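Local coordinates for phosphoribosylformylglycinamidine synthase 2 (Thermus thermophilus, PDB 3VIU), which belongs to the PurM-like superfamily, as a large single chain of two related halves that hold ADP and magnesium, at residues A[204-209]-A[292-297]; A[283-288]-A[345-350]; A[264-269]-A[298-303]; A[197-202]-A[305-310]; A[3-8]-A[29-34]. All blocks are in the same frame, centred on the assembly; numbering follows the deposited sequence.

Contact 1: A[204-209]-A[292-297]; sequences TGRDGI and EGMTPE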
# COMPACT_ATOMS: atom_id res chain seq x y z
N THR A 204 27.14 9.23 -5.28
CA THR A 204 26.33 9.47 -6.48
C THR A 204 26.99 9.00 -7.77
O THR A 204 28.09 9.43 -8.11
CB THR A 204 25.99 10.97 -6.62
OG1 THR A 204 25.23 11.39 -5.49
CG2 THR A 204 25.21 11.22 -7.89
N GLY A 205 26.28 8.13 -8.49
CA GLY A 205 26.77 7.62 -9.75
C GLY A 205 25.80 7.93 -10.89
O GLY A 205 24.84 8.67 -10.71
N ARG A 206 26.05 7.36 -12.06
CA ARG A 206 25.18 7.59 -13.21
C ARG A 206 24.09 6.53 -13.20
O ARG A 206 24.08 5.63 -14.04
CB ARG A 206 25.98 7.56 -14.51
CG ARG A 206 26.62 8.90 -14.84
CD ARG A 206 27.56 8.85 -16.03
NE ARG A 206 28.85 8.28 -15.67
CZ ARG A 206 30.02 8.90 -15.82
NH1 ARG A 206 31.13 8.29 -15.46
NH2 ARG A 206 30.07 10.12 -16.33
N ASP A 207 23.19 6.64 -12.24
CA ASP A 207 22.08 5.70 -12.06
C ASP A 207 20.73 6.32 -12.40
O ASP A 207 20.42 7.44 -11.99
CB ASP A 207 22.05 5.20 -10.61
CG ASP A 207 23.35 4.53 -10.18
OD1 ASP A 207 23.51 4.29 -8.97
OD2 ASP A 207 24.20 4.24 -11.05
N GLY A 208 19.92 5.56 -13.14
CA GLY A 208 18.60 6.00 -13.54
C GLY A 208 18.42 7.48 -13.84
O GLY A 208 17.54 8.13 -13.26
N ILE A 209 19.23 8.01 -14.75
CA ILE A 209 19.14 9.42 -15.11
C ILE A 209 18.20 9.60 -16.31
O ILE A 209 18.48 9.12 -17.41
CB ILE A 209 20.53 10.00 -15.47
CG1 ILE A 209 21.48 9.86 -14.29
CG2 ILE A 209 20.38 11.47 -15.87
CD1 ILE A 209 22.91 10.31 -14.58
N GLU A 292 33.93 8.83 -12.55
CA GLU A 292 34.69 9.98 -13.01
C GLU A 292 34.00 10.76 -14.13
O GLU A 292 33.14 10.23 -14.83
CB GLU A 292 36.07 9.52 -13.50
CG GLU A 292 37.10 10.62 -13.56
CD GLU A 292 38.46 10.13 -14.05
OE1 GLU A 292 38.83 8.97 -13.74
OE2 GLU A 292 39.15 10.91 -14.73
N GLY A 293 34.39 12.03 -14.29
CA GLY A 293 33.85 12.87 -15.35
C GLY A 293 32.35 13.04 -15.41
O GLY A 293 31.77 13.11 -16.49
N MSE A 294 31.71 13.11 -14.25
CA MSE A 294 30.27 13.29 -14.20
C MSE A 294 29.91 14.75 -14.39
O MSE A 294 30.45 15.62 -13.73
CB MSE A 294 29.73 12.78 -12.87
CG MSE A 294 29.81 11.29 -12.74
SE MSE A 294 28.97 10.68 -11.13
CE MSE A 294 27.11 10.94 -11.63
N THR A 295 28.99 15.00 -15.32
CA THR A 295 28.56 16.35 -15.61
C THR A 295 27.56 16.88 -14.58
O THR A 295 26.97 16.11 -13.82
CB THR A 295 27.93 16.42 -17.00
OG1 THR A 295 26.81 15.53 -17.07
CG2 THR A 295 28.95 16.02 -18.05
N PRO A 296 27.37 18.21 -14.54
CA PRO A 296 26.42 18.77 -13.58
C PRO A 296 25.04 18.09 -13.57
O PRO A 296 24.59 17.65 -12.52
CB PRO A 296 26.37 20.24 -13.98
CG PRO A 296 27.79 20.50 -14.37
CD PRO A 296 28.13 19.28 -15.21
N GLU A 297 24.39 17.99 -14.72
CA GLU A 297 23.07 17.36 -14.77
C GLU A 297 23.07 15.91 -14.27
O GLU A 297 22.12 15.47 -13.63
CB GLU A 297 22.45 17.44 -16.18
CG GLU A 297 23.16 16.68 -17.28
CD GLU A 297 24.36 17.43 -17.85
OE1 GLU A 297 24.95 16.93 -18.83
OE2 GLU A 297 24.70 18.51 -17.32
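Arg206 NH2 is gripped twice, by a weak hydrogen bond to Gly293 O at 3.4 Å and by a salt bridge to Glu298, and the rest of the guanidinium adds two more grips. NH1 of Arg206 makes the shortest hydrogen bond between the two segments, to Glu292 O at 2.9 Å, while NE pairs with Glu291. The N-H of the NH1 bond is bent to 143°, and the donor lies in the plane of the Glu292 carbonyl. A bend at chi3 (-78°) turns the otherwise extended chain so that it presents the edge of the guanidinium to two successive carbonyls, the first tilted somewhat from its plane. Arg206 itself is the centre of an inverse gamma turn in the loop following strand 196-201 of the PurM-like C-terminal domain, and the opposing segment leads into helix 296-301, whose N-cap is Thr295. Glu298, in the first turn of that helix, accepts from Thr295 N as well as pairing with Arg206, so one carboxylate ties the helix start to the loop. Met294, modelled as selenomethionine, works on the buried side: its CG sits 3.8 Å above one face of the Arg206 guanidinium, offset toward the rim. Beyond this point its chain bends at chi3 (73°) and runs in under the loop backbone. There Met294 SE lies 3.4 Å from Thr204 O, and the terminal methyl CE reaches 3.3 Å from Gly205 O, an oxygen already hydrogen-bonded to the Ser302 hydroxyl.

Contact 2: A[283-288]-A[345-350]; sequences HLDLVP and VLFRGE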
# COMPACT_ATOMS: atom_id res chain seq x y z
N HIS A 283 26.63 22.72 -3.45
CA HIS A 283 28.01 22.72 -3.94
C HIS A 283 28.27 21.32 -4.47
O HIS A 283 28.66 20.43 -3.72
CB HIS A 283 28.96 23.03 -2.79
CG HIS A 283 28.79 24.40 -2.21
ND1 HIS A 283 29.45 25.51 -2.70
CD2 HIS A 283 28.04 24.85 -1.17
CE1 HIS A 283 29.11 26.57 -2.00
NE2 HIS A 283 28.25 26.20 -1.06
N LEU A 284 28.04 21.11 -5.76
CA LEU A 284 28.23 19.79 -6.34
C LEU A 284 29.62 19.22 -6.16
O LEU A 284 29.78 18.00 -6.14
CB LEU A 284 27.87 19.79 -7.83
CG LEU A 284 26.36 19.81 -8.12
CD1 LEU A 284 26.12 19.88 -9.63
CD2 LEU A 284 25.70 18.58 -7.50
N ASP A 285 30.62 20.09 -6.02
CA ASP A 285 31.98 19.61 -5.85
C ASP A 285 32.18 18.86 -4.55
O ASP A 285 33.12 18.07 -4.42
CB ASP A 285 32.98 20.77 -5.92
CG ASP A 285 32.96 21.49 -7.25
OD1 ASP A 285 32.90 20.80 -8.30
OD2 ASP A 285 33.00 22.73 -7.26
N LEU A 286 31.32 19.10 -3.57
CA LEU A 286 31.44 18.41 -2.29
C LEU A 286 30.69 17.09 -2.26
O LEU A 286 30.87 16.28 -1.34
CB LEU A 286 30.94 19.33 -1.16
CG LEU A 286 32.01 20.12 -0.41
CD1 LEU A 286 33.19 20.41 -1.30
CD2 LEU A 286 31.40 21.41 0.11
N VAL A 287 29.86 16.86 -3.28
CA VAL A 287 29.07 15.63 -3.40
C VAL A 287 29.94 14.41 -3.74
O VAL A 287 30.66 14.41 -4.74
CB VAL A 287 27.96 15.80 -4.50
CG1 VAL A 287 27.18 14.51 -4.68
CG2 VAL A 287 27.01 16.92 -4.11
N PRO A 288 29.89 13.36 -2.89
CA PRO A 288 30.66 12.12 -3.08
C PRO A 288 30.30 11.47 -4.41
O PRO A 288 29.13 11.22 -4.67
CB PRO A 288 30.22 11.26 -1.90
CG PRO A 288 29.87 12.26 -0.87
CD PRO A 288 29.10 13.29 -1.66
N VAL A 345 22.76 26.06 -7.86
CA VAL A 345 23.70 24.96 -7.99
C VAL A 345 25.09 25.42 -8.43
O VAL A 345 25.26 26.04 -9.48
CB VAL A 345 23.16 23.91 -8.99
CG1 VAL A 345 24.08 22.70 -9.01
CG2 VAL A 345 21.75 23.50 -8.58
N LEU A 346 26.08 25.11 -7.59
CA LEU A 346 27.47 25.47 -7.86
C LEU A 346 28.27 24.24 -8.28
O LEU A 346 28.09 23.15 -7.73
CB LEU A 346 28.12 26.10 -6.63
CG LEU A 346 27.57 27.44 -6.14
CD1 LEU A 346 28.41 27.93 -4.96
CD2 LEU A 346 27.60 28.46 -7.27
N PHE A 347 29.14 24.43 -9.26
CA PHE A 347 29.99 23.35 -9.74
C PHE A 347 31.28 23.96 -10.24
O PHE A 347 31.26 24.92 -11.02
CB PHE A 347 29.30 22.57 -10.87
CG PHE A 347 30.14 21.46 -11.43
CD1 PHE A 347 30.60 21.52 -12.74
CD2 PHE A 347 30.45 20.35 -10.67
CE1 PHE A 347 31.36 20.48 -13.28
CE2 PHE A 347 31.21 19.30 -11.19
CZ PHE A 347 31.67 19.36 -12.51
N ARG A 348 32.40 23.42 -9.77
CA ARG A 348 33.72 23.90 -10.16
C ARG A 348 33.77 25.42 -10.23
O ARG A 348 34.14 25.99 -11.25
CB ARG A 348 34.12 23.27 -11.49
CG ARG A 348 34.25 21.74 -11.44
CD ARG A 348 34.57 21.12 -12.81
NE ARG A 348 35.87 21.53 -13.34
CZ ARG A 348 37.03 21.00 -12.99
NH1 ARG A 348 38.16 21.44 -13.53
NH2 ARG A 348 37.08 20.02 -12.09
N GLY A 349 33.37 26.07 -9.14
CA GLY A 349 33.39 27.52 -9.05
C GLY A 349 32.35 28.35 -9.79
O GLY A 349 32.26 29.56 -9.59
N GLU A 350 31.54 27.71 -10.62
CA GLU A 350 30.54 28.44 -11.39
C GLU A 350 29.11 28.12 -10.99
O GLU A 350 28.82 27.05 -10.47
CB GLU A 350 30.71 28.13 -12.87
CG GLU A 350 32.01 28.63 -13.45
CD GLU A 350 31.99 30.12 -13.70
OE1 GLU A 350 31.49 30.87 -12.83
OE2 GLU A 350 32.48 30.55 -14.77
O HOH W 1 32.14 25.40 -6.70
O HOH W 2 30.64 23.16 -5.47
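Leu284 supplies the close-packed half of this contact. Its CB and CG lie over the end of the neighbouring strand, CD1 crosses obliquely to Val345 CG1 at 3.5 Å, and CB rests 3.9 Å from Phe347 CD2; Leu299 and Leu300 of helix 296-301 close over the same leucine. Leu284 N donates to Leu346 O at 2.8 Å, nearly along the C=O axis. That bond belongs to the parallel pairing of strands 279-283 and 342-347 in the mixed sheet of this PurM-like C-terminal domain, and it falls exactly where the first strand gives way to a short 3-10 turn. On the sheet face they share, His283 and Leu346 point the same way, with CE1 of the His283 ring 3.3 Å from Leu346 CD1. The solvent side is polar and looser. There the 3-10 turn brings the Asp285 carboxylate to the type I' turn that joins strands 342-347 and 350-356. Arg348 N donates to Asp285 OD1 at 3.0 Å, on the syn lone pair, and more weakly to OD2. One water bridges OD2 to Gly349 N; a second lies between OD2 and the backbone N of Asp285. Arg348 CG, from within the turn, lies 3.6 Å above the centre of the Phe347 ring.

Contact 3: A[264-269]-A[298-303]; sequences GLTSSL and ELLLSE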
# COMPACT_ATOMS: atom_id res chain seq x y z
N GLY A 264 16.65 12.60 -7.57
CA GLY A 264 17.73 12.72 -6.60
C GLY A 264 17.90 14.01 -5.81
O GLY A 264 16.99 14.47 -5.12
N LEU A 265 19.10 14.57 -5.90
CA LEU A 265 19.46 15.80 -5.20
C LEU A 265 18.53 16.96 -5.52
O LEU A 265 18.15 17.73 -4.64
CB LEU A 265 20.90 16.20 -5.53
CG LEU A 265 22.03 15.41 -4.89
CD1 LEU A 265 23.34 15.69 -5.61
CD2 LEU A 265 22.13 15.78 -3.43
N THR A 266 18.16 17.09 -6.79
CA THR A 266 17.28 18.16 -7.20
C THR A 266 15.96 18.16 -6.41
O THR A 266 15.61 19.17 -5.81
CB THR A 266 16.97 18.08 -8.70
OG1 THR A 266 18.19 18.19 -9.45
CG2 THR A 266 16.02 19.19 -9.12
N SER A 267 15.25 17.04 -6.40
CA SER A 267 13.98 16.96 -5.68
C SER A 267 14.14 16.99 -4.15
O SER A 267 13.29 17.54 -3.45
CB SER A 267 13.22 15.69 -6.08
OG SER A 267 13.95 14.53 -5.74
N SER A 268 15.21 16.41 -3.65
CA SER A 268 15.44 16.40 -2.21
C SER A 268 15.58 17.80 -1.64
O SER A 268 14.82 18.20 -0.76
CB SER A 268 16.71 15.61 -1.87
OG SER A 268 16.48 14.22 -1.96
N LEU A 269 16.55 18.55 -2.16
CA LEU A 269 16.83 19.91 -1.69
C LEU A 269 15.77 20.96 -2.02
O LEU A 269 15.35 21.72 -1.15
CB LEU A 269 18.19 20.37 -2.21
CG LEU A 269 19.31 19.36 -1.92
CD1 LEU A 269 20.63 19.88 -2.46
CD2 LEU A 269 19.41 19.09 -0.43
N GLU A 298 24.15 15.18 -14.55
CA GLU A 298 24.27 13.79 -14.11
C GLU A 298 24.26 13.70 -12.59
O GLU A 298 23.62 12.82 -12.01
CB GLU A 298 25.56 13.17 -14.64
CG GLU A 298 25.49 12.78 -16.10
CD GLU A 298 26.83 12.31 -16.64
OE1 GLU A 298 26.84 11.73 -17.74
OE2 GLU A 298 27.87 12.54 -15.97
N LEU A 299 24.99 14.59 -11.94
CA LEU A 299 25.05 14.59 -10.48
C LEU A 299 23.69 15.00 -9.93
O LEU A 299 23.16 14.37 -9.02
CB LEU A 299 26.14 15.54 -9.99
CG LEU A 299 27.58 15.12 -10.34
CD1 LEU A 299 28.55 16.26 -10.06
CD2 LEU A 299 27.96 13.87 -9.55
N LEU A 300 23.13 16.06 -10.52
CA LEU A 300 21.84 16.59 -10.09
C LEU A 300 20.65 15.65 -10.25
O LEU A 300 19.75 15.63 -9.41
CB LEU A 300 21.54 17.89 -10.83
CG LEU A 300 22.33 19.14 -10.42
CD1 LEU A 300 22.16 20.21 -11.48
CD2 LEU A 300 21.83 19.64 -9.08
N LEU A 301 20.64 14.86 -11.32
CA LEU A 301 19.51 13.98 -11.57
C LEU A 301 19.72 12.50 -11.28
O LEU A 301 18.81 11.70 -11.49
CB LEU A 301 19.03 14.19 -13.00
CG LEU A 301 18.70 15.66 -13.27
CD1 LEU A 301 18.06 15.84 -14.63
CD2 LEU A 301 17.76 16.15 -12.18
N SER A 302 20.90 12.13 -10.81
CA SER A 302 21.15 10.74 -10.49
C SER A 302 20.15 10.30 -9.44
O SER A 302 19.79 11.08 -8.56
CB SER A 302 22.55 10.55 -9.92
OG SER A 302 22.67 9.27 -9.34
N GLU A 303 19.71 9.06 -9.53
CA GLU A 303 18.78 8.52 -8.56
C GLU A 303 19.42 7.32 -7.90
O GLU A 303 18.77 6.30 -7.67
CB GLU A 303 17.47 8.13 -9.24
CG GLU A 303 16.77 9.33 -9.88
CD GLU A 303 15.49 8.97 -10.60
OE1 GLU A 303 14.81 9.90 -11.10
OE2 GLU A 303 15.16 7.76 -10.67
O HOH W 3 21.22 13.16 -7.53
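Thr266 turns its hydroxyl anti to its own carbonyl carbon (chi1 -61°), which swings OG1 from helix 264-275 toward Leu300 of helix 296-301. Both helices belong to the PurM-like C-terminal domain, and where they meet, residues 264-266 of one confront the backbone carbonyls of residues 299-302 of the other. The chemistry follows from this: N-H groups and a hydroxyl on one side face carbonyls on the other. Leu300 O collects two of these donors. OG1 of Thr266 gives the shorter bond to Leu300 O, 3.0 Å, approaching well above the carbonyl plane, while Thr266 N adds a weak one of 3.4 Å. The side of the hydroxyl is packed by Leu301 CD2, 3.4 Å from Thr266 OG1, where the two side chains cross obliquely, and Leu33 of helix 28-37 covers the same threonine. Next to it Leu265 sends CD1 to within 3.7 Å of Leu299 O. A water joins the two segments: Leu265 N donates to it at 3.0 Å, and it also engages the carbonyls Leu299 O and Ser302 O. Glu303 extends past Gly264 to accept from Ala263 N, and its side chain comes about 9 Å from the bound ADP. Lacking a side chain, and held at positive phi, Gly264 closely approaches the chain beyond Leu301, its CA 3.3 Å from Ser302 O in a CA-H...O contact.

Contact 4: A[197-202]-A[305-310]; sequences IYYAGA and QERMVL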
# COMPACT_ATOMS: atom_id res chain seq x y z
N ILE A 197 23.74 21.52 5.01
CA ILE A 197 22.95 20.33 4.68
C ILE A 197 23.90 19.16 4.44
O ILE A 197 24.75 19.21 3.55
CB ILE A 197 22.13 20.54 3.39
CG1 ILE A 197 21.43 21.90 3.41
CG2 ILE A 197 21.13 19.41 3.25
CD1 ILE A 197 20.54 22.12 4.59
N TYR A 198 23.76 18.11 5.24
CA TYR A 198 24.64 16.95 5.10
C TYR A 198 24.12 15.87 4.15
O TYR A 198 22.91 15.71 3.95
CB TYR A 198 24.94 16.34 6.47
CG TYR A 198 25.96 17.11 7.26
CD1 TYR A 198 25.71 18.42 7.68
CD2 TYR A 198 27.17 16.53 7.62
CE1 TYR A 198 26.64 19.13 8.43
CE2 TYR A 198 28.11 17.23 8.38
CZ TYR A 198 27.84 18.52 8.78
OH TYR A 198 28.77 19.21 9.54
N TYR A 199 25.06 15.14 3.58
CA TYR A 199 24.82 14.06 2.64
C TYR A 199 25.46 12.81 3.22
O TYR A 199 26.63 12.84 3.61
CB TYR A 199 25.48 14.41 1.30
CG TYR A 199 25.58 13.30 0.26
CD1 TYR A 199 26.26 12.11 0.54
CD2 TYR A 199 25.06 13.48 -1.02
CE1 TYR A 199 26.41 11.13 -0.45
CE2 TYR A 199 25.21 12.51 -2.00
CZ TYR A 199 25.88 11.34 -1.72
OH TYR A 199 26.03 10.39 -2.71
N ALA A 200 24.70 11.72 3.28
CA ALA A 200 25.20 10.46 3.81
C ALA A 200 24.69 9.28 3.00
O ALA A 200 23.63 9.35 2.39
CB ALA A 200 24.79 10.30 5.25
N GLY A 201 25.45 8.19 2.99
CA GLY A 201 25.05 7.01 2.24
C GLY A 201 25.97 6.72 1.06
O GLY A 201 27.13 7.11 1.07
N ALA A 202 25.44 6.03 0.06
CA ALA A 202 26.22 5.68 -1.13
C ALA A 202 26.67 6.94 -1.87
O ALA A 202 26.12 8.02 -1.67
CB ALA A 202 25.38 4.81 -2.06
N GLN A 305 20.72 4.74 -5.30
CA GLN A 305 20.09 4.26 -4.08
C GLN A 305 20.84 4.58 -2.80
O GLN A 305 22.00 4.99 -2.82
CB GLN A 305 19.87 2.75 -4.15
CG GLN A 305 19.06 2.27 -5.34
CD GLN A 305 17.64 2.79 -5.32
OE1 GLN A 305 16.92 2.62 -4.34
NE2 GLN A 305 17.23 3.43 -6.41
N GLU A 306 20.16 4.35 -1.68
CA GLU A 306 20.66 4.59 -0.33
C GLU A 306 21.41 5.89 -0.10
O GLU A 306 22.53 5.89 0.42
CB GLU A 306 21.51 3.41 0.17
CG GLU A 306 22.05 2.49 -0.89
CD GLU A 306 21.06 1.44 -1.35
OE1 GLU A 306 21.34 0.80 -2.39
OE2 GLU A 306 20.01 1.24 -0.70
N ARG A 307 20.78 7.00 -0.47
CA ARG A 307 21.37 8.32 -0.26
C ARG A 307 20.41 9.08 0.65
O ARG A 307 19.19 8.94 0.54
CB ARG A 307 21.56 9.06 -1.59
CG ARG A 307 22.76 8.59 -2.38
CD ARG A 307 22.94 9.46 -3.60
NE ARG A 307 21.74 9.44 -4.43
CZ ARG A 307 21.51 10.29 -5.43
NH1 ARG A 307 22.40 11.22 -5.73
NH2 ARG A 307 20.38 10.20 -6.12
N MSE A 308 20.97 9.89 1.55
CA MSE A 308 20.16 10.61 2.52
C MSE A 308 20.64 12.04 2.76
O MSE A 308 21.84 12.31 2.84
CB MSE A 308 20.17 9.83 3.84
CG MSE A 308 19.00 10.09 4.76
SE MSE A 308 17.40 9.15 4.17
CE MSE A 308 17.52 7.57 5.30
N VAL A 309 19.69 12.96 2.90
CA VAL A 309 19.98 14.36 3.18
C VAL A 309 19.62 14.64 4.64
O VAL A 309 18.53 14.27 5.09
CB VAL A 309 19.14 15.29 2.27
CG1 VAL A 309 19.21 16.72 2.77
CG2 VAL A 309 19.66 15.22 0.84
N LEU A 310 20.52 15.27 5.39
CA LEU A 310 20.24 15.59 6.79
C LEU A 310 20.64 17.02 7.16
O LEU A 310 21.67 17.52 6.72
CB LEU A 310 20.94 14.60 7.73
CG LEU A 310 20.64 13.12 7.50
CD1 LEU A 310 21.58 12.58 6.45
CD2 LEU A 310 20.81 12.34 8.79
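Four backbone hydrogen bonds stitch strand 196-201 to the antiparallel strand 307-312, in the mixed sheet of a PurM-like C-terminal domain, and a fifth, Ala202 N to Glu306 O at 2.9 Å, continues the ladder beyond them. Tyr198 and Leu310 exchange two of the four, the shorter from Tyr198 N to Leu310 O at 2.6 Å, nearly along the C=O axis. Ala200 and Met308 form the second such pair. At the non-hydrogen-bonded pair Tyr199-Val309, a CA-H...O contact runs from Tyr199 CA to Met308 O, 3.5 Å. Gly201, with its backbone at phi 113°, brings its bare CA to 3.3 Å from Glu306 O. Side chains form the next layer. On the face with Val309, Ile197 CG2 meets Val309 CG1 at 3.3 Å, and Tyr199, its CG anti to the backbone N (chi1 168°), reaches along the strands until its OH lies 3.3 Å from Arg307 CD. On the other face Ala200 touches Leu310 CD1, and Phe324 of helix 317-326 covers both. Further out, Tyr199 OH donates to Ala202 O at 2.6 Å, on a lone pair, and also bonds the Thr204 hydroxyl. Thr204 is in turn a partner of Arg307 NH1, while NH2 of this arginine binds Ser302 O and NE binds Ser304 O. These partners of the buried guanidinium are neutral oxygens, two carbonyls and a hydroxyl, which would probably favour its charged form.

Contact 5: A[3-8]-A[29-34]; sequences ALAKEI and VELLLF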
# COMPACT_ATOMS: atom_id res chain seq x y z
N ALA A 3 13.84 24.59 -28.97
CA ALA A 3 14.31 23.43 -29.73
C ALA A 3 14.58 22.24 -28.81
O ALA A 3 13.80 21.29 -28.77
CB ALA A 3 15.58 23.79 -30.49
N LEU A 4 15.68 22.31 -28.07
CA LEU A 4 16.06 21.25 -27.15
C LEU A 4 14.94 21.00 -26.15
O LEU A 4 14.75 19.87 -25.69
CB LEU A 4 17.34 21.63 -26.41
CG LEU A 4 18.50 22.15 -27.28
CD1 LEU A 4 19.69 22.49 -26.40
CD2 LEU A 4 18.88 21.11 -28.32
N ALA A 5 14.20 22.06 -25.83
CA ALA A 5 13.09 21.99 -24.88
C ALA A 5 12.12 20.86 -25.21
O ALA A 5 11.92 19.93 -24.42
CB ALA A 5 12.36 23.31 -24.85
N LYS A 6 11.50 20.95 -26.38
CA LYS A 6 10.54 19.95 -26.82
C LYS A 6 11.24 18.68 -27.31
O LYS A 6 10.59 17.68 -27.61
CB LYS A 6 9.65 20.53 -27.91
CG LYS A 6 8.75 21.66 -27.43
CD LYS A 6 7.99 22.30 -28.58
CE LYS A 6 8.93 22.95 -29.58
NZ LYS A 6 8.20 23.62 -30.68
N GLU A 7 12.57 18.74 -27.39
CA GLU A 7 13.36 17.59 -27.83
C GLU A 7 13.60 16.62 -26.68
O GLU A 7 13.88 15.44 -26.90
CB GLU A 7 14.71 18.04 -28.40
CG GLU A 7 15.62 16.89 -28.80
CD GLU A 7 16.91 17.35 -29.46
OE1 GLU A 7 17.66 18.13 -28.84
OE2 GLU A 7 17.17 16.93 -30.61
N ILE A 8 13.49 17.13 -25.45
CA ILE A 8 13.70 16.31 -24.26
C ILE A 8 12.38 15.79 -23.69
O ILE A 8 12.35 14.82 -22.94
CB ILE A 8 14.45 17.09 -23.15
CG1 ILE A 8 13.64 18.31 -22.73
CG2 ILE A 8 15.82 17.51 -23.66
CD1 ILE A 8 14.26 19.09 -21.59
N VAL A 29 21.09 22.67 -18.36
CA VAL A 29 20.91 22.03 -17.06
C VAL A 29 19.54 22.33 -16.45
O VAL A 29 18.80 21.42 -16.09
CB VAL A 29 22.01 22.48 -16.07
CG1 VAL A 29 21.71 21.95 -14.68
CG2 VAL A 29 23.36 21.98 -16.54
N GLU A 30 19.21 23.62 -16.35
CA GLU A 30 17.93 24.03 -15.79
C GLU A 30 16.76 23.39 -16.53
O GLU A 30 15.76 23.00 -15.92
CB GLU A 30 17.82 25.56 -15.83
CG GLU A 30 18.79 26.25 -14.88
CD GLU A 30 18.82 27.76 -15.03
OE1 GLU A 30 19.27 28.44 -14.08
OE2 GLU A 30 18.40 28.27 -16.09
N LEU A 31 16.90 23.25 -17.85
CA LEU A 31 15.84 22.64 -18.64
C LEU A 31 15.66 21.20 -18.19
O LEU A 31 14.54 20.74 -17.95
CB LEU A 31 16.20 22.67 -20.13
CG LEU A 31 15.11 23.13 -21.10
CD1 LEU A 31 15.55 22.83 -22.52
CD2 LEU A 31 13.79 22.44 -20.82
N LEU A 32 16.78 20.48 -18.06
CA LEU A 32 16.74 19.09 -17.63
C LEU A 32 16.11 18.95 -16.24
O LEU A 32 15.44 17.96 -15.96
CB LEU A 32 18.16 18.51 -17.65
CG LEU A 32 18.57 17.69 -18.90
CD1 LEU A 32 17.89 18.23 -20.14
CD2 LEU A 32 20.08 17.73 -19.07
N LEU A 33 16.31 19.95 -15.39
CA LEU A 33 15.73 19.91 -14.05
C LEU A 33 14.20 19.96 -14.13
O LEU A 33 13.50 19.20 -13.45
CB LEU A 33 16.25 21.09 -13.21
CG LEU A 33 17.75 21.17 -12.89
CD1 LEU A 33 18.03 22.38 -12.01
CD2 LEU A 33 18.22 19.90 -12.19
N PHE A 34 13.68 20.86 -14.96
CA PHE A 34 12.24 20.98 -15.11
C PHE A 34 11.61 19.74 -15.73
O PHE A 34 10.57 19.27 -15.28
CB PHE A 34 11.88 22.21 -15.95
CG PHE A 34 11.86 23.49 -15.17
CD1 PHE A 34 12.96 24.34 -15.19
CD2 PHE A 34 10.76 23.83 -14.40
CE1 PHE A 34 12.95 25.52 -14.44
CE2 PHE A 34 10.74 25.00 -13.65
CZ PHE A 34 11.84 25.85 -13.67
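Leu31 is the bump of this helix pair, and the hollow it enters lies between Leu4, Ala5 and Ile8 on one side of helix 2-8. Its CD1 settles on the backbone where a small residue leaves room, 3.5 Å from Ala5 CA and 4.0 Å from Ala5 CB, with Leu4 CB marking the rim at 4.4 Å. The other branch, Leu31 CD2, meets Ile8 CD1 at 3.5 Å. To take this position Leu31 adopts a chi1 of -134°, away from a staggered arrangement. Ile8 in turn projects into the opposing helix: its CG1 occupies the crowded place between backbone N and carbonyl carbon (chi1 61°), which sends CD1 forward into the notch between Leu31 and Leu32, 4.0 Å from Leu32 CD1. The axes of the two segments come no closer than 10.4 Å and cross at -32°, so the side chains span a rather wide gap. These are the first and third helices of the small N-terminal linker domain; helix 12-22 completes the packing through Tyr15 on Ala5 and Ile18 on Phe34. Another side of helix 28-37 leans on helix 296-301, where Val29 meets Leu300 and Leu33 meets Leu301. Between segments 3-8 and 29-34 the side chains that meet are all apolar, and no polar bond joins them, so the pairing rests on burial and fit rather than on directed bonds.

Contacts 3 and 4 lie in the buried interior of the first of the two AIR synthase-related C-terminal domains, contacts 1 and 2 nearer its edge; contact 5, in the linker domain, is buried too. Helix 296-301 ties most of them together: contact 1 uses its start and contact 3 its later residues, while Leu284 and Val345 of contact 2 and Val29 and Leu33 of contact 5 pack against it. Contacts 2 and 4 belong to one sheet, pairing parallel and antiparallel strands respectively. Chemistry follows place. Charged side chains mark contacts 1 and 2, waters contacts 2 and 3, backbone hydrogen bonds dominate contact 4, and contact 5 relies on apolar fit. Thr204 links contacts 1 and 4 by hydrogen bonds.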